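PDB 6C87: Rab GDP dissociation inhibitor alpha from Naegleria fowleri, which probably binds prenylated, GDP-bound Rab GTPases, slows their release of GDP and extracts them from membranes during vesicle transport. Local coordinates for residues Gly21-Val26 / Lys413-Thr418; Pro45-Glu50 / Glu243-Phe248; Asn324-Gln329 / Gly358-Ile363. All blocks are in the same frame, centred on the assembly; numbering follows the deposited sequence.

Interaction 1 of 3, residues Gly21-Val26 / Lys413-Thr418; sequences GLTECV and KSYDAT
The glycine-rich turn of a Rossmann-like fold, in which strand 15-18 leads into helix 22-33, meets Tyr415 from the loop that follows strand 409-411 of the same parallel sheet. In flavoprotein relatives the amino end of this helix faces the pyrophosphate of a dinucleotide; here a tyrosine hydroxyl lies beside it. Thr23 N donates to Tyr415 OH over 2.8 Å, with the N-H aimed almost straight at the oxygen (177°). The helix amino end, where amide N-H groups have no partner in a preceding turn, suits an oxygen acceptor, and its positive end would be expected to polarise the O-H of the phenol.

Thr23 also reaches this oxygen with its side chain. With OG1 beside its own backbone N and anti to the carbonyl carbon (chi1 -65°), the hydroxyl adds a weak bond, 3.2 Å from Thr23 OG1 to Tyr415 OH. The two side chains run past one another, bringing Thr23 OG1 to 3.4 Å from ring atom Tyr415 CE1. Thr23 suits this buried place because it also has a methyl branch, and its side chain packs on Cys424, Ile428 and Ile431 of helix 422-436.

Gly21, at the N-cap, has no side chain to hinder the phenol, and its C lies 3.5 Å from Tyr415 OH. Close by, Glu24 OE2 bonds to Ser412 OG, a second link between the helix and the loop. Past the tyrosine the loop is braced by Asp416, whose carboxylate forms a salt bridge with Lys87. Thr418 OG1 donates to Asp416 OD1 over 2.7 Å, on the syn side of the carboxylate and 27° out of its plane.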
loop_
_atom_site.group_PDB
_atom_site.type_symbol
_atom_site.label_atom_id
_atom_site.label_comp_id
_atom_site.label_asym_id
_atom_site.label_seq_id
_atom_site.Cartn_x
_atom_site.Cartn_y
_atom_site.Cartn_z
ATOM N N GLY A 21 -6.438 -23.244 -19.492
ATOM C CA GLY A 21 -5.079 -23.179 -18.997
ATOM C C GLY A 21 -5.046 -22.563 -17.614
ATOM O O GLY A 21 -5.992 -21.897 -17.183
ATOM N N LEU A 22 -3.940 -22.770 -16.903
ATOM C CA LEU A 22 -3.909 -22.349 -15.504
ATOM C C LEU A 22 -4.158 -20.855 -15.367
ATOM O O LEU A 22 -4.894 -20.427 -14.471
ATOM C CB LEU A 22 -2.583 -22.729 -14.845
ATOM C CG LEU A 22 -2.523 -22.325 -13.366
ATOM C CD1 LEU A 22 -3.673 -22.930 -12.576
ATOM C CD2 LEU A 22 -1.195 -22.698 -12.733
ATOM N N THR A 23 -3.567 -20.049 -16.252
ATOM C CA THR A 23 -3.728 -18.603 -16.162
ATOM C C THR A 23 -5.196 -18.200 -16.177
ATOM O O THR A 23 -5.639 -17.386 -15.356
ATOM C CB THR A 23 -2.976 -17.921 -17.302
ATOM O OG1 THR A 23 -1.569 -18.147 -17.137
ATOM C CG2 THR A 23 -3.251 -16.412 -17.294
ATOM N N GLU A 24 -5.971 -18.764 -17.105
ATOM C CA GLU A 24 -7.393 -18.436 -17.168
ATOM C C GLU A 24 -8.137 -18.939 -15.935
ATOM O O GLU A 24 -9.001 -18.238 -15.395
ATOM C CB GLU A 24 -8.004 -19.011 -18.448
ATOM C CG GLU A 24 -7.737 -18.206 -19.724
ATOM C CD GLU A 24 -6.275 -18.210 -20.170
ATOM O OE1 GLU A 24 -5.598 -19.255 -20.049
ATOM O OE2 GLU A 24 -5.809 -17.157 -20.658
ATOM N N CYS A 25 -7.797 -20.140 -15.461
ATOM C CA CYS A 25 -8.461 -20.689 -14.283
ATOM C C CYS A 25 -8.243 -19.806 -13.058
ATOM O O CYS A 25 -9.160 -19.618 -12.251
ATOM C CB CYS A 25 -7.966 -22.112 -14.021
ATOM S SG CYS A 25 -8.517 -23.354 -15.235
ATOM N N VAL A 26 -7.029 -19.268 -12.894
ATOM C CA VAL A 26 -6.721 -18.429 -11.740
ATOM C C VAL A 26 -7.411 -17.074 -11.855
ATOM O O VAL A 26 -7.932 -16.541 -10.867
ATOM C CB VAL A 26 -5.200 -18.272 -11.587
ATOM C CG1 VAL A 26 -4.880 -17.283 -10.468
ATOM C CG2 VAL A 26 -4.560 -19.624 -11.305
ATOM N N LYS A 413 -0.470 -14.612 -21.983
ATOM C CA LYS A 413 0.686 -15.026 -22.756
ATOM C C LYS A 413 0.771 -16.544 -22.804
ATOM O O LYS A 413 0.288 -17.241 -21.908
ATOM C CB LYS A 413 1.969 -14.451 -22.157
ATOM C CG LYS A 413 2.050 -12.940 -22.241
ATOM C CD LYS A 413 3.319 -12.415 -21.599
ATOM C CE LYS A 413 3.371 -10.903 -21.696
ATOM N NZ LYS A 413 4.563 -10.357 -21.003
ATOM N N SER A 414 1.361 -17.055 -23.883
ATOM C CA SER A 414 1.688 -18.470 -23.930
ATOM C C SER A 414 2.707 -18.801 -22.846
ATOM O O SER A 414 3.515 -17.961 -22.439
ATOM C CB SER A 414 2.244 -18.843 -25.299
ATOM O OG SER A 414 1.312 -18.523 -26.319
ATOM N N TYR A 415 2.705 -20.053 -22.408
ATOM C CA TYR A 415 3.621 -20.442 -21.349
ATOM C C TYR A 415 5.032 -20.569 -21.916
ATOM O O TYR A 415 5.244 -21.214 -22.948
ATOM C CB TYR A 415 3.156 -21.743 -20.699
ATOM C CG TYR A 415 1.794 -21.586 -20.079
ATOM C CD1 TYR A 415 1.626 -20.839 -18.924
ATOM C CD2 TYR A 415 0.671 -22.162 -20.658
ATOM C CE1 TYR A 415 0.377 -20.671 -18.354
ATOM C CE2 TYR A 415 -0.580 -22.009 -20.093
ATOM C CZ TYR A 415 -0.727 -21.256 -18.942
ATOM O OH TYR A 415 -1.977 -21.087 -18.369
ATOM N N ASP A 416 5.993 -19.942 -21.240
ATOM C CA ASP A 416 7.376 -19.996 -21.678
ATOM C C ASP A 416 7.994 -21.329 -21.269
ATOM O O ASP A 416 7.352 -22.178 -20.636
ATOM C CB ASP A 416 8.150 -18.786 -21.144
ATOM C CG ASP A 416 8.259 -18.752 -19.612
ATOM O OD1 ASP A 416 8.136 -19.798 -18.939
ATOM O OD2 ASP A 416 8.443 -17.641 -19.070
ATOM N N ALA A 417 9.267 -21.506 -21.634
ATOM C CA ALA A 417 9.940 -22.790 -21.476
ATOM C C ALA A 417 10.305 -23.113 -20.029
ATOM O O ALA A 417 10.561 -24.282 -19.723
ATOM C CB ALA A 417 11.204 -22.822 -22.334
ATOM N N THR A 418 10.334 -22.123 -19.141
ATOM C CA THR A 418 10.758 -22.370 -17.770
ATOM C C THR A 418 9.892 -23.439 -17.113
ATOM O O THR A 418 8.694 -23.569 -17.392
ATOM C CB THR A 418 10.701 -21.084 -16.938
ATOM O OG1 THR A 418 9.335 -20.696 -16.724
ATOM C CG2 THR A 418 11.437 -19.956 -17.656
#

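Interaction 2 of 3, residues Pro45-Glu50 / Glu243-Phe248; sequences PYYGGE and ELPQVF
The carbonyl O of Glu243 accepts the N-H of Val247 at 3.1 Å and, more weakly, that of Gln246, near the start of helix 243-254, whose Pro245 and Gln246 meet Tyr47. Tyr47 belongs to the Tyr-Tyr-Gly-Gly loop that follows strand 38-41 of the Rossmann-like sheet. In Rab GDI and REP relatives the corresponding loop and helix lie in the Rab-binding platform, and the pair probably does so here.

No hydrogen bond joins the two segments; the contact rests on one aromatic ring approached from two directions. Pro245 CB lies over a face of the Tyr47 ring in a CH-pi contact, 3.9 Å from the centroid and 27° off the normal. It is displaced toward the rim, so that Tyr47 CG is its closest ring atom, at 3.5 Å. Proline suits this site: its closed ring offers a compact apolar surface, and close to the start of a helix the missing N-H costs little. Tyr47 has CG beside its backbone N (chi1 -67°), which carries the ring across the proline, and Tyr47 CB comes within 3.9 Å of Pro245 CG.

Outside the two segments, Tyr47 also packs on Thr20, Tyr259 and Leu261, while Pro245 touches Cys25 of helix 22-33. Gly48 follows with a positive phi readily adopted by glycine, and its N bonds to Thr20 OG1, holding the loop to the glycine-rich turn.

Gln246 is more exposed and approaches the ring from its edge. Its chain bends at chi2, bringing the amide to the ring edge at a slant, the amide plane turned 86° from that of the phenol, and Gln246 OE1 lies in the ring plane 3.7 Å from Tyr47 CE2.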
loop_
_atom_site.group_PDB
_atom_site.type_symbol
_atom_site.label_atom_id
_atom_site.label_comp_id
_atom_site.label_asym_id
_atom_site.label_seq_id
_atom_site.Cartn_x
_atom_site.Cartn_y
_atom_site.Cartn_z
ATOM N N PRO A 45 -13.390 -30.808 -24.978
ATOM C CA PRO A 45 -14.050 -31.622 -23.949
ATOM C C PRO A 45 -13.175 -31.941 -22.746
ATOM O O PRO A 45 -13.615 -32.695 -21.872
ATOM C CB PRO A 45 -14.406 -32.907 -24.716
ATOM C CG PRO A 45 -13.336 -33.018 -25.752
ATOM C CD PRO A 45 -13.028 -31.598 -26.171
ATOM N N TYR A 46 -11.959 -31.403 -22.677
ATOM C CA TYR A 46 -11.008 -31.652 -21.601
ATOM C C TYR A 46 -10.430 -30.320 -21.122
ATOM O O TYR A 46 -10.587 -29.283 -21.771
ATOM C CB TYR A 46 -9.889 -32.597 -22.067
ATOM C CG TYR A 46 -9.201 -32.104 -23.327
ATOM C CD1 TYR A 46 -9.556 -32.610 -24.573
ATOM C CD2 TYR A 46 -8.208 -31.126 -23.273
ATOM C CE1 TYR A 46 -8.944 -32.162 -25.734
ATOM C CE2 TYR A 46 -7.586 -30.664 -24.436
ATOM C CZ TYR A 46 -7.960 -31.190 -25.666
ATOM O OH TYR A 46 -7.360 -30.747 -26.831
ATOM N N TYR A 47 -9.758 -30.346 -19.972
ATOM C CA TYR A 47 -9.118 -29.154 -19.426
ATOM C C TYR A 47 -7.698 -28.960 -19.960
ATOM O O TYR A 47 -7.011 -29.915 -20.330
ATOM C CB TYR A 47 -9.054 -29.221 -17.897
ATOM C CG TYR A 47 -10.383 -29.163 -17.191
ATOM C CD1 TYR A 47 -11.234 -28.073 -17.353
ATOM C CD2 TYR A 47 -10.785 -30.195 -16.346
ATOM C CE1 TYR A 47 -12.463 -28.016 -16.697
ATOM C CE2 TYR A 47 -12.009 -30.150 -15.689
ATOM C CZ TYR A 47 -12.844 -29.063 -15.870
ATOM O OH TYR A 47 -14.052 -29.022 -15.212
ATOM N N GLY A 48 -7.247 -27.700 -19.962
ATOM C CA GLY A 48 -5.851 -27.358 -20.083
ATOM C C GLY A 48 -5.400 -26.910 -21.457
ATOM O O GLY A 48 -4.396 -26.189 -21.556
ATOM N N GLY A 49 -6.093 -27.327 -22.515
ATOM C CA GLY A 49 -5.655 -26.972 -23.855
ATOM C C GLY A 49 -4.269 -27.524 -24.146
ATOM O O GLY A 49 -4.018 -28.737 -24.084
ATOM N N GLU A 50 -3.347 -26.626 -24.496
ATOM C CA GLU A 50 -1.985 -27.044 -24.792
ATOM C C GLU A 50 -1.249 -27.529 -23.551
ATOM O O GLU A 50 -0.200 -28.169 -23.683
ATOM C CB GLU A 50 -1.213 -25.901 -25.444
ATOM C CG GLU A 50 -1.798 -25.426 -26.764
ATOM C CD GLU A 50 -1.068 -24.219 -27.325
ATOM O OE1 GLU A 50 -0.404 -23.504 -26.541
ATOM O OE2 GLU A 50 -1.157 -23.986 -28.548
ATOM N N GLU A 243 -4.952 -31.302 -11.651
ATOM C CA GLU A 243 -5.821 -31.114 -10.498
ATOM C C GLU A 243 -6.309 -29.679 -10.389
ATOM O O GLU A 243 -7.415 -29.441 -9.895
ATOM C CB GLU A 243 -5.067 -31.504 -9.225
ATOM C CG GLU A 243 -4.676 -32.959 -9.178
ATOM C CD GLU A 243 -5.869 -33.858 -8.946
ATOM O OE1 GLU A 243 -6.374 -33.883 -7.799
ATOM O OE2 GLU A 243 -6.321 -34.506 -9.918
ATOM N N LEU A 244 -5.528 -28.721 -10.874
ATOM C CA LEU A 244 -5.890 -27.317 -10.696
ATOM C C LEU A 244 -7.174 -26.935 -11.417
ATOM O O LEU A 244 -8.028 -26.277 -10.796
ATOM C CB LEU A 244 -4.703 -26.435 -11.103
ATOM C CG LEU A 244 -3.637 -26.405 -9.999
ATOM C CD1 LEU A 244 -2.280 -25.996 -10.519
ATOM C CD2 LEU A 244 -4.082 -25.467 -8.872
ATOM N N PRO A 245 -7.390 -27.282 -12.689
ATOM C CA PRO A 245 -8.692 -26.956 -13.290
ATOM C C PRO A 245 -9.848 -27.624 -12.574
ATOM O O PRO A 245 -10.948 -27.059 -12.522
ATOM C CB PRO A 245 -8.555 -27.459 -14.735
ATOM C CG PRO A 245 -7.099 -27.511 -14.983
ATOM C CD PRO A 245 -6.489 -27.910 -13.673
ATOM N N GLN A 246 -9.619 -28.797 -11.981
ATOM C CA GLN A 246 -10.708 -29.500 -11.317
ATOM C C GLN A 246 -11.192 -28.726 -10.098
ATOM O O GLN A 246 -12.401 -28.524 -9.922
ATOM C CB GLN A 246 -10.268 -30.907 -10.929
ATOM C CG GLN A 246 -11.095 -32.006 -11.569
ATOM C CD GLN A 246 -10.378 -32.665 -12.729
ATOM O OE1 GLN A 246 -11.009 -33.129 -13.679
ATOM N NE2 GLN A 246 -9.049 -32.716 -12.655
ATOM N N VAL A 247 -10.260 -28.266 -9.250
ATOM C CA VAL A 247 -10.674 -27.520 -8.063
ATOM C C VAL A 247 -11.208 -26.146 -8.454
ATOM O O VAL A 247 -12.147 -25.643 -7.822
ATOM C CB VAL A 247 -9.543 -27.425 -7.011
ATOM C CG1 VAL A 247 -9.204 -28.807 -6.453
ATOM C CG2 VAL A 247 -8.297 -26.731 -7.561
ATOM N N PHE A 248 -10.659 -25.534 -9.515
ATOM C CA PHE A 248 -11.169 -24.234 -9.955
ATOM C C PHE A 248 -12.566 -24.335 -10.564
ATOM O O PHE A 248 -13.351 -23.387 -10.454
ATOM C CB PHE A 248 -10.209 -23.580 -10.947
ATOM C CG PHE A 248 -9.126 -22.786 -10.291
ATOM C CD1 PHE A 248 -9.435 -21.626 -9.596
ATOM C CD2 PHE A 248 -7.798 -23.182 -10.375
ATOM C CE1 PHE A 248 -8.444 -20.884 -8.980
ATOM C CE2 PHE A 248 -6.799 -22.442 -9.768
ATOM C CZ PHE A 248 -7.124 -21.291 -9.069
#

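Interaction 3 of 3, residues Asn324-Gln329 / Gly358-Ile363; sequences NAKSSQ and GKYIAI
Tyr360 reaches Lys326 with the edge of its ring rather than a face. Its CG stands beside the backbone N and anti to the carbonyl carbon (chi1 -54°), which sends the phenol from strand 360-367 toward the loop 324-327. Tyr360 CE2 does the touching: Lys326 CA lies near the ring plane, 4.0 Å away. Ala325 O approaches the same carbon obliquely, also at 4.0 Å from Tyr360 CE2, a loose van der Waals contact.

Lys326 contributes chiefly its backbone and the root of its side chain. Lys326 CG comes to 4.4 Å from Tyr360 CE2, but beyond it the chain, extended at chi2 (175°) but bent at chi4 (61°), leads away from the tyrosine. A lysine fits such a boundary because its methylenes can border an aromatic edge while its charged end lies at a distance. The ring of Tyr360, long and flat, reaches from its strand to the loop that leads into strand 328-332, and it makes an edge-to-face contact with Phe350 as well.

In the mixed sheet, strand 343-349 lies between strands 328-332 and 360-367 and pairs antiparallel with both. Ser349 at its end meets both partners, its OG bonding to Lys326 O while its side chain touches Tyr360, whose backbone bonds to Leu315 of strand 302-315.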
loop_
_atom_site.group_PDB
_atom_site.type_symbol
_atom_site.label_atom_id
_atom_site.label_comp_id
_atom_site.label_asym_id
_atom_site.label_seq_id
_atom_site.Cartn_x
_atom_site.Cartn_y
_atom_site.Cartn_z
ATOM N N ASN A 324 19.627 -40.803 -7.177
ATOM C CA ASN A 324 18.398 -41.596 -7.207
ATOM C C ASN A 324 17.166 -40.765 -6.860
ATOM O O ASN A 324 16.187 -41.282 -6.313
ATOM C CB ASN A 324 18.508 -42.811 -6.282
ATOM C CG ASN A 324 19.466 -43.851 -6.822
ATOM O OD1 ASN A 324 19.698 -43.919 -8.028
ATOM N ND2 ASN A 324 20.055 -44.645 -5.931
ATOM N N ALA A 325 17.210 -39.472 -7.167
ATOM C CA ALA A 325 16.059 -38.609 -6.946
ATOM C C ALA A 325 14.870 -39.067 -7.792
ATOM O O ALA A 325 15.018 -39.394 -8.975
ATOM C CB ALA A 325 16.421 -37.157 -7.273
ATOM N N LYS A 326 13.692 -39.118 -7.169
ATOM C CA LYS A 326 12.470 -39.508 -7.857
ATOM C C LYS A 326 11.689 -38.312 -8.399
ATOM O O LYS A 326 10.661 -38.503 -9.058
ATOM C CB LYS A 326 11.603 -40.347 -6.916
ATOM C CG LYS A 326 12.298 -41.629 -6.485
ATOM C CD LYS A 326 11.481 -42.399 -5.463
ATOM C CE LYS A 326 12.363 -42.865 -4.334
ATOM N NZ LYS A 326 12.992 -41.715 -3.617
ATOM N N SER A 327 12.133 -37.094 -8.111
ATOM C CA SER A 327 11.621 -35.877 -8.728
ATOM C C SER A 327 12.720 -34.834 -8.620
ATOM O O SER A 327 13.478 -34.828 -7.645
ATOM C CB SER A 327 10.333 -35.374 -8.058
ATOM O OG SER A 327 10.497 -35.136 -6.662
ATOM N N SER A 328 12.821 -33.962 -9.624
ATOM C CA SER A 328 13.974 -33.076 -9.637
ATOM C C SER A 328 13.756 -31.895 -10.571
ATOM O O SER A 328 13.133 -32.020 -11.627
ATOM C CB SER A 328 15.242 -33.832 -10.044
ATOM O OG SER A 328 16.389 -33.052 -9.776
ATOM N N GLN A 329 14.305 -30.754 -10.163
ATOM C CA GLN A 329 14.498 -29.588 -11.017
ATOM C C GLN A 329 15.940 -29.591 -11.519
ATOM O O GLN A 329 16.872 -29.764 -10.726
ATOM C CB GLN A 329 14.212 -28.303 -10.237
ATOM C CG GLN A 329 14.435 -27.017 -11.018
ATOM C CD GLN A 329 13.287 -26.693 -11.957
ATOM O OE1 GLN A 329 13.082 -27.370 -12.964
ATOM N NE2 GLN A 329 12.547 -25.631 -11.643
ATOM N N GLY A 358 8.078 -47.225 -10.852
ATOM C CA GLY A 358 9.302 -47.461 -11.588
ATOM C C GLY A 358 9.476 -46.612 -12.825
ATOM O O GLY A 358 10.499 -46.748 -13.513
ATOM N N LYS A 359 8.535 -45.718 -13.114
ATOM C CA LYS A 359 8.610 -44.869 -14.290
ATOM C C LYS A 359 8.836 -43.420 -13.883
ATOM O O LYS A 359 8.398 -42.969 -12.820
ATOM C CB LYS A 359 7.347 -44.989 -15.154
ATOM C CG LYS A 359 7.196 -46.327 -15.884
ATOM C CD LYS A 359 8.323 -46.514 -16.912
ATOM C CE LYS A 359 7.955 -47.486 -18.040
ATOM N NZ LYS A 359 7.732 -48.895 -17.594
ATOM N N TYR A 360 9.539 -42.703 -14.746
ATOM C CA TYR A 360 9.885 -41.309 -14.534
ATOM C C TYR A 360 9.504 -40.527 -15.784
ATOM O O TYR A 360 9.666 -41.016 -16.908
ATOM C CB TYR A 360 11.396 -41.147 -14.238
ATOM C CG TYR A 360 11.932 -42.003 -13.091
ATOM C CD1 TYR A 360 12.104 -43.380 -13.246
ATOM C CD2 TYR A 360 12.296 -41.432 -11.864
ATOM C CE1 TYR A 360 12.590 -44.169 -12.216
ATOM C CE2 TYR A 360 12.795 -42.225 -10.819
ATOM C CZ TYR A 360 12.940 -43.596 -11.014
ATOM O OH TYR A 360 13.429 -44.410 -10.015
ATOM N N ILE A 361 8.973 -39.326 -15.584
ATOM C CA ILE A 361 8.692 -38.388 -16.662
ATOM C C ILE A 361 9.730 -37.283 -16.567
ATOM O O ILE A 361 9.806 -36.582 -15.550
ATOM C CB ILE A 361 7.281 -37.789 -16.568
ATOM C CG1 ILE A 361 6.219 -38.860 -16.324
ATOM C CG2 ILE A 361 6.986 -37.005 -17.834
ATOM C CD1 ILE A 361 6.154 -39.925 -17.390
ATOM N N ALA A 362 10.563 -37.158 -17.591
ATOM C CA ALA A 362 11.539 -36.079 -17.680
ATOM C C ALA A 362 11.197 -35.266 -18.915
ATOM O O ALA A 362 11.141 -35.804 -20.027
ATOM C CB ALA A 362 12.976 -36.606 -17.743
ATOM N N ILE A 363 10.900 -33.990 -18.716
ATOM C CA ILE A 363 10.462 -33.131 -19.802
ATOM C C ILE A 363 11.504 -32.040 -19.989
ATOM O O ILE A 363 11.849 -31.329 -19.037
ATOM C CB ILE A 363 9.056 -32.570 -19.541
ATOM C CG1 ILE A 363 8.090 -33.760 -19.393
ATOM C CG2 ILE A 363 8.623 -31.655 -20.687
ATOM C CD1 ILE A 363 6.622 -33.423 -19.376
#

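Overall arrangement
Interactions 1 and 2 are neighbours, with centres about 12 Å apart, and share one packed interface: helix 22-33 lies against helix 243-254. Leu22 CD1 is 3.9 Å from Leu244 CB, and Val26 CG2 is 3.8 Å from Phe248 CZ. Interaction 1 joins helix 22-33 to loop 413-418, and interaction 2 joins helix 243-254 to loop 45-50, probably part of the Rab-binding face. Interaction 3 stands apart in the mixed sheet, its centre about 23 Å from each of the others. Its nearest atoms are about 6 Å from interaction 1 and about 10 Å from interaction 2. In sequence, interactions 2 and 3 both fall between the halves of interaction 1.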